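Local coordinates for periplasmic binding protein (Mycobacterium smegmatis, PDB 4MDY) that probably binds an iron-bearing solute outside the membrane and hands it to an ABC transporter for uptake, at residues A[101-106]-A[138-143]; A[36-41]-A[129-134]; A[218-223]-A[250-255]. All coordinates share one frame; numbering follows the deposited sequence.

Contact 1: residues A[101-106]-A[138-143]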
loop_
_atom_site.group_PDB
_atom_site.type_symbol
_atom_site.label_atom_id
_atom_site.label_comp_id
_atom_site.label_asym_id
_atom_site.label_seq_id
_atom_site.Cartn_x
_atom_site.Cartn_y
_atom_site.Cartn_z
ATOM N N VAL A 101 -7.138 -15.164 -0.952
ATOM C CA VAL A 101 -6.027 -14.337 -1.366
ATOM C C VAL A 101 -5.253 -13.884 -0.137
ATOM O O VAL A 101 -5.787 -13.160 0.723
ATOM C CB VAL A 101 -6.507 -13.129 -2.187
ATOM C CG1 VAL A 101 -5.322 -12.306 -2.649
ATOM C CG2 VAL A 101 -7.319 -13.593 -3.385
ATOM N N ALA A 102 -3.994 -14.324 -0.058
ATOM C CA ALA A 102 -3.146 -14.038 1.088
ATOM C C ALA A 102 -1.712 -13.731 0.665
ATOM O O ALA A 102 -0.767 -14.427 1.039
ATOM C CB ALA A 102 -3.188 -15.192 2.083
ATOM N N THR A 103 -1.559 -12.662 -0.108
ATOM C CA THR A 103 -0.250 -12.248 -0.594
ATOM C C THR A 103 0.426 -11.276 0.373
ATOM O O THR A 103 1.644 -11.139 0.355
ATOM C CB THR A 103 -0.359 -11.587 -1.986
ATOM O OG1 THR A 103 -1.190 -10.424 -1.903
ATOM C CG2 THR A 103 -0.951 -12.545 -2.988
ATOM N N ASN A 104 -0.369 -10.633 1.233
ATOM C CA ASN A 104 0.112 -9.604 2.151
ATOM C C ASN A 104 -0.443 -9.863 3.552
ATOM O O ASN A 104 -1.069 -8.993 4.161
ATOM C CB ASN A 104 -0.330 -8.229 1.638
ATOM C CG ASN A 104 0.349 -7.072 2.355
ATOM O OD1 ASN A 104 1.313 -7.247 3.098
ATOM N ND2 ASN A 104 -0.147 -5.872 2.114
ATOM N N ALA A 105 -0.200 -11.076 4.039
ATOM C CA ALA A 105 -0.835 -11.602 5.245
ATOM C C ALA A 105 0.142 -12.270 6.234
ATOM O O ALA A 105 -0.288 -12.804 7.261
ATOM C CB ALA A 105 -1.915 -12.593 4.833
ATOM N N GLY A 106 1.442 -12.238 5.937
ATOM C CA GLY A 106 2.443 -12.909 6.767
ATOM C C GLY A 106 2.380 -14.425 6.671
ATOM O O GLY A 106 2.771 -15.136 7.593
ATOM N N ALA A 138 -0.577 -7.444 -7.510
ATOM C CA ALA A 138 -1.670 -7.180 -8.438
ATOM C C ALA A 138 -1.685 -8.222 -9.545
ATOM O O ALA A 138 -2.730 -8.768 -9.877
ATOM C CB ALA A 138 -1.538 -5.787 -9.035
ATOM N N THR A 139 -0.515 -8.510 -10.106
ATOM C CA THR A 139 -0.432 -9.456 -11.210
ATOM C C THR A 139 -0.935 -10.863 -10.857
ATOM O O THR A 139 -1.731 -11.430 -11.598
ATOM C CB THR A 139 0.995 -9.525 -11.784
ATOM O OG1 THR A 139 1.368 -8.218 -12.242
ATOM C CG2 THR A 139 1.056 -10.489 -12.960
ATOM N N ILE A 140 -0.483 -11.425 -9.742
ATOM C CA ILE A 140 -0.914 -12.776 -9.386
ATOM C C ILE A 140 -2.415 -12.810 -9.064
ATOM O O ILE A 140 -3.085 -13.762 -9.419
ATOM C CB ILE A 140 -0.076 -13.397 -8.252
ATOM C CG1 ILE A 140 -0.287 -14.911 -8.204
ATOM C CG2 ILE A 140 -0.402 -12.766 -6.905
ATOM C CD1 ILE A 140 0.651 -15.625 -7.254
ATOM N N ILE A 141 -2.936 -11.764 -8.422
ATOM C CA ILE A 141 -4.375 -11.705 -8.092
ATOM C C ILE A 141 -5.233 -11.609 -9.358
ATOM O O ILE A 141 -6.252 -12.295 -9.480
ATOM C CB ILE A 141 -4.694 -10.542 -7.127
ATOM C CG1 ILE A 141 -4.047 -10.810 -5.770
ATOM C CG2 ILE A 141 -6.205 -10.362 -6.968
ATOM C CD1 ILE A 141 -4.062 -9.619 -4.830
ATOM N N GLY A 142 -4.809 -10.757 -10.291
ATOM C CA GLY A 142 -5.438 -10.649 -11.600
ATOM C C GLY A 142 -5.493 -11.978 -12.326
ATOM O O GLY A 142 -6.517 -12.325 -12.915
ATOM N N GLN A 143 -4.394 -12.729 -12.270
ATOM C CA GLN A 143 -4.343 -14.069 -12.863
ATOM C C GLN A 143 -5.353 -15.012 -12.214
ATOM O O GLN A 143 -6.143 -15.662 -12.899
ATOM C CB GLN A 143 -2.932 -14.646 -12.759
ATOM C CG GLN A 143 -1.971 -14.007 -13.739
ATOM C CD GLN A 143 -0.518 -14.366 -13.486
ATOM O OE1 GLN A 143 -0.204 -15.413 -12.928
ATOM N NE2 GLN A 143 0.375 -13.493 -13.905
#
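V101 and I141 meet where helix 134-144 packs against strand 99-102 and the loop that follows it; this is the middle strand of the three-stranded parallel sheet in the alpha/beta lobe that also holds the chain's first residues. I141 can be followed outward from its backbone. Its CB stays back on the helix; CG1, anti to the carbonyl carbon (chi1 -67°), carries the chain to the strand, with CG1 3.7 Å from V101 CG1. Continuing outward with chi2 169°, I141 CD1 meets the same methyl, V101 CG1, again at 3.7 Å, and then passes T103 OG1 at 4.2 Å. The valine methyl thus sits against both CG1 and CD1, the two side chains running roughly perpendicular. All four touching residues are buried, with helix 40-46 adding D43 and L44 beside I141. I140, one position earlier on the helix, lies alongside T103, the two side chains pointing opposite ways. T103 points its hydroxyl to a weak hydrogen bond with Q137 OE1, leaving its methyl CG2 to meet I140 CG2 at 4.0 Å.

Contact 2: residues A[36-41]-A[129-134]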
loop_
_atom_site.group_PDB
_atom_site.type_symbol
_atom_site.label_atom_id
_atom_site.label_comp_id
_atom_site.label_asym_id
_atom_site.label_seq_id
_atom_site.Cartn_x
_atom_site.Cartn_y
_atom_site.Cartn_z
ATOM N N ALA A 36 -7.458 -12.127 2.712
ATOM C CA ALA A 36 -6.894 -12.482 4.008
ATOM C C ALA A 36 -5.694 -11.610 4.435
ATOM O O ALA A 36 -5.222 -11.713 5.577
ATOM C CB ALA A 36 -6.518 -13.961 4.020
ATOM N N GLY A 37 -5.220 -10.744 3.540
ATOM C CA GLY A 37 -4.123 -9.833 3.862
ATOM C C GLY A 37 -4.550 -8.381 3.995
ATOM O O GLY A 37 -5.729 -8.057 3.943
ATOM N N LEU A 38 -3.568 -7.502 4.121
ATOM C CA LEU A 38 -3.800 -6.124 4.518
ATOM C C LEU A 38 -4.251 -5.177 3.411
ATOM O O LEU A 38 -4.825 -4.132 3.714
ATOM C CB LEU A 38 -2.535 -5.569 5.191
ATOM C CG LEU A 38 -2.105 -6.329 6.453
ATOM C CD1 LEU A 38 -0.805 -5.780 7.014
ATOM C CD2 LEU A 38 -3.206 -6.281 7.514
ATOM N N THR A 39 -4.004 -5.519 2.143
ATOM C CA THR A 39 -4.279 -4.579 1.039
ATOM C C THR A 39 -4.939 -5.190 -0.210
ATOM O O THR A 39 -5.300 -4.456 -1.133
ATOM C CB THR A 39 -2.972 -3.887 0.582
ATOM O OG1 THR A 39 -2.017 -4.884 0.206
ATOM C CG2 THR A 39 -2.382 -3.010 1.684
ATOM N N GLU A 40 -5.117 -6.511 -0.240
ATOM C CA GLU A 40 -5.556 -7.221 -1.447
ATOM C C GLU A 40 -6.954 -6.839 -1.924
ATOM O O GLU A 40 -7.280 -7.025 -3.107
ATOM C CB GLU A 40 -5.489 -8.740 -1.244
ATOM C CG GLU A 40 -4.080 -9.284 -1.065
ATOM C CD GLU A 40 -3.696 -9.474 0.385
ATOM O OE1 GLU A 40 -3.890 -8.524 1.163
ATOM O OE2 GLU A 40 -3.196 -10.567 0.741
ATOM N N GLN A 41 -7.786 -6.321 -1.017
ATOM C CA GLN A 41 -9.133 -5.928 -1.393
ATOM C C GLN A 41 -9.128 -4.891 -2.508
ATOM O O GLN A 41 -10.035 -4.880 -3.319
ATOM C CB GLN A 41 -9.963 -5.445 -0.189
ATOM C CG GLN A 41 -9.581 -4.099 0.412
ATOM C CD GLN A 41 -8.569 -4.208 1.534
ATOM O OE1 GLN A 41 -7.726 -5.113 1.553
ATOM N NE2 GLN A 41 -8.638 -3.278 2.474
ATOM N N ALA A 129 6.730 -11.810 2.938
ATOM C CA ALA A 129 5.426 -12.331 3.349
ATOM C C ALA A 129 4.441 -11.202 3.622
ATOM O O ALA A 129 3.232 -11.416 3.616
ATOM C CB ALA A 129 5.585 -13.214 4.575
ATOM N N PHE A 130 4.988 -10.014 3.874
ATOM C CA PHE A 130 4.239 -8.766 3.932
ATOM C C PHE A 130 4.838 -7.771 2.939
ATOM O O PHE A 130 6.055 -7.710 2.767
ATOM C CB PHE A 130 4.322 -8.143 5.324
ATOM C CG PHE A 130 3.357 -8.723 6.328
ATOM C CD1 PHE A 130 1.994 -8.497 6.211
ATOM C CD2 PHE A 130 3.823 -9.448 7.417
ATOM C CE1 PHE A 130 1.111 -9.003 7.139
ATOM C CE2 PHE A 130 2.942 -9.962 8.355
ATOM C CZ PHE A 130 1.584 -9.735 8.217
ATOM N N PHE A 131 3.976 -6.982 2.316
ATOM C CA PHE A 131 4.383 -5.831 1.511
ATOM C C PHE A 131 5.385 -6.162 0.403
ATOM O O PHE A 131 6.359 -5.444 0.209
ATOM C CB PHE A 131 4.900 -4.710 2.419
ATOM C CG PHE A 131 3.920 -4.315 3.489
ATOM C CD1 PHE A 131 2.654 -3.864 3.148
ATOM C CD2 PHE A 131 4.251 -4.412 4.832
ATOM C CE1 PHE A 131 1.737 -3.510 4.124
ATOM C CE2 PHE A 131 3.337 -4.061 5.813
ATOM C CZ PHE A 131 2.081 -3.611 5.457
ATOM N N GLU A 132 5.131 -7.247 -0.320
ATOM C CA GLU A 132 5.840 -7.517 -1.575
ATOM C C GLU A 132 5.477 -6.433 -2.595
ATOM O O GLU A 132 4.445 -5.766 -2.449
ATOM C CB GLU A 132 5.480 -8.903 -2.120
ATOM C CG GLU A 132 4.068 -9.024 -2.683
ATOM C CD GLU A 132 3.775 -10.366 -3.326
ATOM O OE1 GLU A 132 4.689 -11.206 -3.474
ATOM O OE2 GLU A 132 2.608 -10.572 -3.698
ATOM N N PRO A 133 6.314 -6.244 -3.631
ATOM C CA PRO A 133 6.019 -5.217 -4.635
ATOM C C PRO A 133 4.550 -5.216 -5.097
ATOM O O PRO A 133 4.007 -6.264 -5.449
ATOM C CB PRO A 133 6.970 -5.576 -5.785
ATOM C CG PRO A 133 8.147 -6.165 -5.095
ATOM C CD PRO A 133 7.600 -6.912 -3.901
ATOM N N TRP A 134 3.916 -4.046 -5.074
ATOM C CA TRP A 134 2.488 -3.938 -5.411
ATOM C C TRP A 134 2.154 -4.542 -6.770
ATOM O O TRP A 134 1.111 -5.147 -6.939
ATOM C CB TRP A 134 1.980 -2.482 -5.310
ATOM C CG TRP A 134 2.328 -1.574 -6.444
ATOM C CD1 TRP A 134 3.495 -0.881 -6.612
ATOM C CD2 TRP A 134 1.507 -1.253 -7.570
ATOM N NE1 TRP A 134 3.451 -0.149 -7.774
ATOM C CE2 TRP A 134 2.245 -0.358 -8.384
ATOM C CE3 TRP A 134 0.225 -1.635 -7.976
ATOM C CZ2 TRP A 134 1.739 0.161 -9.580
ATOM C CZ3 TRP A 134 -0.282 -1.114 -9.158
ATOM C CH2 TRP A 134 0.480 -0.223 -9.950
#
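L38 reaches across to F130 and F131 with a single methyl, and the direct contact is entirely apolar. The leucine stretches out (chi1 -60°, chi2 177°) and brings CD1 to 3.8 Å from F130 CE1. The same CD1 lies 3.9 Å from F131 CZ, so one methyl is shared by the rings of two consecutive phenylalanines. It approaches both rings obliquely, neither squarely over a face nor squarely at a rim. F131 takes a left-handed backbone conformation, with phi and psi both positive, a turn in the loop before helix 134-144.

Polar bonds hold the loop behind this apolar touch. E40 folds its carboxylate back over its own turn, and OE1 accepts the N-H of T39 at 3.2 Å (N-H...O angle 150°), nearly in line with the C-O bond. The other oxygen, E40 OE2, takes the backbone N-H of N104 and, weakly, that of T103; this buried carboxylate thus gathers amide groups from two loops. N104 also links the two segments indirectly, because its ND2 donates to T39 OG1 while its OD1 accepts from F131 N.

Aromatic neighbours lie on what is probably the cleft side: the F131 ring meets that of W57 with planes inclined to each other, and F131 O accepts a hydrogen bond from W196 NE1. Loops that follow strands 33-35 and 121-123, meeting at the C-terminal edge of a parallel sheet, are consistent with the ligand-cleft wall of a two-lobed binding protein of this family.

Contact 3: residues A[218-223]-A[250-255]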
loop_
_atom_site.group_PDB
_atom_site.type_symbol
_atom_site.label_atom_id
_atom_site.label_comp_id
_atom_site.label_asym_id
_atom_site.label_seq_id
_atom_site.Cartn_x
_atom_site.Cartn_y
_atom_site.Cartn_z
ATOM N N ASP A 218 19.495 11.605 17.593
ATOM C CA ASP A 218 20.712 12.398 17.448
ATOM C C ASP A 218 21.143 12.628 15.977
ATOM O O ASP A 218 22.027 13.449 15.719
ATOM C CB ASP A 218 21.853 11.802 18.286
ATOM C CG ASP A 218 22.318 10.457 17.781
ATOM O OD1 ASP A 218 21.480 9.659 17.325
ATOM O OD2 ASP A 218 23.530 10.195 17.857
ATOM N N GLU A 219 20.515 11.932 15.025
ATOM C CA GLU A 219 20.855 12.074 13.595
ATOM C C GLU A 219 19.784 12.771 12.747
ATOM O O GLU A 219 19.935 12.904 11.541
ATOM C CB GLU A 219 21.163 10.697 12.992
ATOM C CG GLU A 219 22.472 10.097 13.484
ATOM C CD GLU A 219 22.715 8.694 12.948
ATOM O OE1 GLU A 219 22.357 8.422 11.782
ATOM O OE2 GLU A 219 23.267 7.858 13.696
ATOM N N ILE A 220 18.706 13.223 13.369
ATOM C CA ILE A 220 17.580 13.777 12.620
ATOM C C ILE A 220 17.970 14.966 11.742
ATOM O O ILE A 220 17.656 14.984 10.550
ATOM C CB ILE A 220 16.433 14.181 13.563
ATOM C CG1 ILE A 220 15.781 12.931 14.139
ATOM C CG2 ILE A 220 15.390 15.007 12.831
ATOM C CD1 ILE A 220 14.855 13.217 15.300
ATOM N N ALA A 221 18.637 15.953 12.330
ATOM C CA ALA A 221 19.079 17.135 11.589
ATOM C C ALA A 221 20.041 16.738 10.468
ATOM O O ALA A 221 19.869 17.149 9.324
ATOM C CB ALA A 221 19.735 18.144 12.518
ATOM N N SER A 222 21.015 15.907 10.810
ATOM C CA SER A 222 22.029 15.438 9.871
ATOM C C SER A 222 21.407 14.820 8.601
ATOM O O SER A 222 21.871 15.069 7.495
ATOM C CB SER A 222 22.940 14.427 10.588
ATOM O OG SER A 222 23.760 13.720 9.687
ATOM N N VAL A 223 20.347 14.034 8.765
ATOM C CA VAL A 223 19.724 13.347 7.634
ATOM C C VAL A 223 18.651 14.170 6.927
ATOM O O VAL A 223 18.645 14.259 5.686
ATOM C CB VAL A 223 19.117 12.006 8.074
ATOM C CG1 VAL A 223 18.476 11.295 6.885
ATOM C CG2 VAL A 223 20.188 11.133 8.704
ATOM N N ALA A 250 11.141 21.177 15.018
ATOM C CA ALA A 250 10.920 22.629 14.928
ATOM C C ALA A 250 12.084 23.402 14.285
ATOM O O ALA A 250 11.863 24.441 13.658
ATOM C CB ALA A 250 10.607 23.195 16.307
ATOM N N GLN A 251 13.311 22.898 14.435
ATOM C CA GLN A 251 14.497 23.577 13.907
ATOM C C GLN A 251 15.021 22.996 12.599
ATOM O O GLN A 251 16.055 23.432 12.100
ATOM C CB GLN A 251 15.606 23.574 14.950
ATOM C CG GLN A 251 15.273 24.442 16.141
ATOM C CD GLN A 251 16.472 24.692 17.027
ATOM O OE1 GLN A 251 17.181 23.757 17.410
ATOM N NE2 GLN A 251 16.706 25.963 17.359
ATOM N N LEU A 252 14.317 22.027 12.039
ATOM C CA LEU A 252 14.679 21.522 10.728
ATOM C C LEU A 252 14.599 22.645 9.701
ATOM O O LEU A 252 13.734 23.508 9.787
ATOM C CB LEU A 252 13.749 20.382 10.319
ATOM C CG LEU A 252 13.925 19.081 11.107
ATOM C CD1 LEU A 252 12.820 18.102 10.741
ATOM C CD2 LEU A 252 15.297 18.470 10.843
ATOM N N ALA A 253 15.507 22.625 8.730
ATOM C CA ALA A 253 15.447 23.553 7.608
ATOM C C ALA A 253 14.085 23.456 6.910
ATOM O O ALA A 253 13.515 24.466 6.517
ATOM C CB ALA A 253 16.573 23.271 6.627
ATOM N N ALA A 254 13.555 22.239 6.785
ATOM C CA ALA A 254 12.245 22.031 6.184
ATOM C C ALA A 254 11.140 22.756 6.948
ATOM O O ALA A 254 10.212 23.285 6.335
ATOM C CB ALA A 254 11.927 20.549 6.098
ATOM N N THR A 255 11.231 22.778 8.275
ATOM C CA THR A 255 10.225 23.474 9.081
ATOM C C THR A 255 10.374 24.986 8.910
ATOM O O THR A 255 9.390 25.681 8.727
ATOM C CB THR A 255 10.288 23.055 10.562
ATOM O OG1 THR A 255 10.150 21.629 10.653
ATOM C CG2 THR A 255 9.170 23.713 11.374
#
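No flat group takes part where I220 and A221 meet L252: there is no ring face or edge here, only methyls and an alpha carbon. The working atom is L252 CD2, one branch of the leucine fork. It lies 4.0 Å from I220 CG2 and 4.1 Å from A221 CA, resting on the first turn of helix 220-224. The I220 and L252 side chains cross at about a right angle. In I220, with CG1 beside the backbone N (chi1 -70°), the branch methyl CG2 falls anti to that N and faces the leucine. A221 offers little beyond its alpha carbon, and the backbones come close there, with A221 CA 6.3 Å from L252 CA.

L252 also occupies the N-cap position of helix 253-256. Its O accepts a weak bond from T255 N at 3.0 Å, and the first helical amide, A253 N, donates to D225 OD1 from the loop after helix 220-224. L252 also touches D225, beside the apolar contact. T255 OG1 in turn bonds to V249 O and N260 ND2, linking the helix to helix 247-250 and strand 260-262. L252, just before helix 253-256, thus packs on helix 220-224; the two elements precede the neighbouring parallel strands 260-262 and 229-233 in the alpha/beta fold of the second lobe.

In the fold
Contacts 1 and 2 adjoin in the first lobe, their centres 7 Å apart and their segments alternating along the chain. The buried sheet-to-helix packing of 101-106 with 138-143 lies directly behind the loops of 36-41 and 129-134; a probable hydrogen bond of 2.8 Å from A36 N, just after strand 33-35, to V101 O links the two. Contact 2 is probably on the cleft side, with the side chain of F131 about 6 Å from a bound PEG molecule that probably came from the crystallisation liquor but may mark the pocket. Contact 3 belongs to the other lobe, its centre 39 Å from that of contact 1 and 33 Å from that of contact 2. The long helix 148-168 connects the lobes.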